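Hypothetical protein TT0907 (Thermus thermophilus, PDB 1WDI) probably transfers and isomerizes the ribose moiety of S-adenosylmethionine onto preQ1-modified tRNA, giving epoxyqueuosine in the queuosine pathway. Local coordinates at residues L29-R34 against P49-P54. Sequence-based numbering, arbitrary orientation.
Sequences LMVVYR and PEFLRP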
loop_
_atom_site.group_PDB
_atom_site.type_symbol
_atom_site.label_atom_id
_atom_site.label_comp_id
_atom_site.label_asym_id
_atom_site.label_seq_id
_atom_site.Cartn_x
_atom_site.Cartn_y
_atom_site.Cartn_z
ATOM N N LEU A 29 -2.846 19.063 4.441
ATOM C CA LEU A 29 -2.702 18.645 3.056
ATOM C C LEU A 29 -1.999 19.739 2.266
ATOM O O LEU A 29 -2.501 20.863 2.162
ATOM C CB LEU A 29 -4.078 18.372 2.426
ATOM C CG LEU A 29 -4.092 18.110 0.917
ATOM C CD1 LEU A 29 -3.371 16.789 0.615
ATOM C CD2 LEU A 29 -5.524 18.061 0.405
ATOM N N MET A 30 -0.826 19.422 1.726
ATOM C CA MET A 30 -0.108 20.394 0.920
ATOM C C MET A 30 -0.442 20.093 -0.530
ATOM O O MET A 30 -0.190 18.986 -1.014
ATOM C CB MET A 30 1.415 20.294 1.122
ATOM C CG MET A 30 2.188 21.278 0.248
ATOM S SD MET A 30 4.002 21.073 0.228
ATOM C CE MET A 30 4.412 21.872 1.743
ATOM N N VAL A 31 -1.031 21.065 -1.218
ATOM C CA VAL A 31 -1.361 20.885 -2.623
ATOM C C VAL A 31 -0.263 21.566 -3.438
ATOM O O VAL A 31 0.013 22.752 -3.242
ATOM C CB VAL A 31 -2.720 21.533 -2.978
ATOM C CG1 VAL A 31 -3.033 21.305 -4.462
ATOM C CG2 VAL A 31 -3.833 20.944 -2.095
ATOM N N VAL A 32 0.380 20.818 -4.330
ATOM C CA VAL A 32 1.433 21.395 -5.166
ATOM C C VAL A 32 1.190 21.012 -6.625
ATOM O O VAL A 32 0.693 19.926 -6.914
ATOM C CB VAL A 32 2.841 20.921 -4.704
ATOM C CG1 VAL A 32 2.933 19.413 -4.774
ATOM C CG2 VAL A 32 3.925 21.564 -5.571
ATOM N N TYR A 33 1.529 21.908 -7.546
ATOM C CA TYR A 33 1.305 21.650 -8.967
ATOM C C TYR A 33 2.545 21.243 -9.768
ATOM O O TYR A 33 3.621 21.814 -9.589
ATOM C CB TYR A 33 0.650 22.877 -9.602
ATOM C CG TYR A 33 -0.656 23.260 -8.942
ATOM C CD1 TYR A 33 -0.670 23.951 -7.732
ATOM C CD2 TYR A 33 -1.880 22.891 -9.505
ATOM C CE1 TYR A 33 -1.869 24.264 -7.094
ATOM C CE2 TYR A 33 -3.087 23.198 -8.874
ATOM C CZ TYR A 33 -3.072 23.884 -7.667
ATOM O OH TYR A 33 -4.255 24.172 -7.021
ATOM N N ARG A 34 2.374 20.253 -10.650
ATOM C CA ARG A 34 3.452 19.732 -11.500
ATOM C C ARG A 34 3.877 20.752 -12.541
ATOM O O ARG A 34 5.059 20.874 -12.858
ATOM C CB ARG A 34 3.014 18.492 -12.294
ATOM C CG ARG A 34 2.369 17.363 -11.535
ATOM C CD ARG A 34 1.851 16.309 -12.527
ATOM N NE ARG A 34 2.919 15.484 -13.088
ATOM C CZ ARG A 34 2.737 14.577 -14.047
ATOM N NH1 ARG A 34 1.529 14.386 -14.560
ATOM N NH2 ARG A 34 3.757 13.840 -14.476
ATOM N N PRO A 49 -12.029 17.733 -1.701
ATOM C CA PRO A 49 -13.107 17.971 -2.672
ATOM C C PRO A 49 -12.939 19.265 -3.476
ATOM O O PRO A 49 -13.347 19.347 -4.638
ATOM C CB PRO A 49 -14.362 17.988 -1.798
ATOM C CG PRO A 49 -14.003 17.042 -0.692
ATOM C CD PRO A 49 -12.590 17.480 -0.363
ATOM N N GLU A 50 -12.335 20.269 -2.848
ATOM C CA GLU A 50 -12.087 21.555 -3.492
ATOM C C GLU A 50 -11.174 21.429 -4.697
ATOM O O GLU A 50 -11.275 22.207 -5.647
ATOM C CB GLU A 50 -11.410 22.520 -2.520
ATOM C CG GLU A 50 -12.322 23.240 -1.567
ATOM C CD GLU A 50 -11.532 24.100 -0.603
ATOM O OE1 GLU A 50 -10.524 24.701 -1.037
ATOM O OE2 GLU A 50 -11.919 24.179 0.580
ATOM N N PHE A 51 -10.268 20.459 -4.651
ATOM C CA PHE A 51 -9.310 20.285 -5.730
ATOM C C PHE A 51 -9.656 19.214 -6.740
ATOM O O PHE A 51 -8.948 19.029 -7.722
ATOM C CB PHE A 51 -7.925 20.043 -5.136
ATOM C CG PHE A 51 -7.466 21.167 -4.256
ATOM C CD1 PHE A 51 -7.791 21.189 -2.904
ATOM C CD2 PHE A 51 -6.786 22.252 -4.800
ATOM C CE1 PHE A 51 -7.452 22.278 -2.103
ATOM C CE2 PHE A 51 -6.440 23.349 -4.007
ATOM C CZ PHE A 51 -6.776 23.361 -2.656
ATOM N N LEU A 52 -10.753 18.510 -6.506
ATOM C CA LEU A 52 -11.169 17.489 -7.447
ATOM C C LEU A 52 -12.393 18.012 -8.177
ATOM O O LEU A 52 -12.863 19.122 -7.902
ATOM C CB LEU A 52 -11.504 16.194 -6.712
ATOM C CG LEU A 52 -10.361 15.573 -5.911
ATOM C CD1 LEU A 52 -10.797 14.200 -5.412
ATOM C CD2 LEU A 52 -9.117 15.453 -6.782
ATOM N N ARG A 53 -12.901 17.233 -9.120
ATOM C CA ARG A 53 -14.099 17.643 -9.832
ATOM C C ARG A 53 -14.892 16.440 -10.307
ATOM O O ARG A 53 -14.357 15.339 -10.427
ATOM C CB ARG A 53 -13.751 18.580 -10.993
ATOM C CG ARG A 53 -12.666 18.104 -11.916
ATOM C CD ARG A 53 -11.759 19.274 -12.286
ATOM N NE ARG A 53 -10.787 18.892 -13.301
ATOM C CZ ARG A 53 -9.699 19.589 -13.603
ATOM N NH1 ARG A 53 -9.429 20.720 -12.965
ATOM N NH2 ARG A 53 -8.879 19.150 -14.547
ATOM N N PRO A 54 -16.198 16.626 -10.548
ATOM C CA PRO A 54 -17.002 15.491 -11.004
ATOM C C PRO A 54 -16.359 14.820 -12.211
ATOM O O PRO A 54 -15.960 15.485 -13.164
ATOM C CB PRO A 54 -18.365 16.125 -11.314
ATOM C CG PRO A 54 -18.031 17.565 -11.611
ATOM C CD PRO A 54 -16.974 17.879 -10.578
#
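Phe51 O accepts a hydrogen bond from Arg252 NH2 and Tyr33 O one from Arg320 NH1, so both residues are tied by their backbones to other parts of the chain, while their side chains meet each other without a polar bond. The hydroxyl of Tyr33 reaches the rim of the Phe51 ring close to its plane, with OH 3.8 Å from CE2 of Phe51; the two side chains cross at roughly a right angle. The main packing comes from Val31, whose side chain and that of Phe51 approach each other from opposite directions: CG2 sits over the middle of the aromatic face, 3.8 Å from the Phe51 ring centroid and only 9° off the ring normal, a CH-pi contact. Chi2 of 88° stands this ring roughly perpendicular to the plane of its CA, CB and CG. With CG1 of Val31 anti to its own nitrogen (chi1 -179°), the second methyl also faces the ring, CG1 lying 3.9 Å from CD2 of Phe51. Strand 28-32 runs between strands 40-44 (antiparallel) and 341-344 (parallel) in the large mixed sheet, and the short, weakly bonded helical turn at about 48-51 that follows strand 40-44 packs on this trio. Were Phe51 an alanine, a gap would probably open between helical turn and sheet, stripping both Val31 methyls of their aromatic cover. Besides Val31, the Phe51 side chain touches Ala41 and Lys43 on one flanking strand and Leu343 on the other.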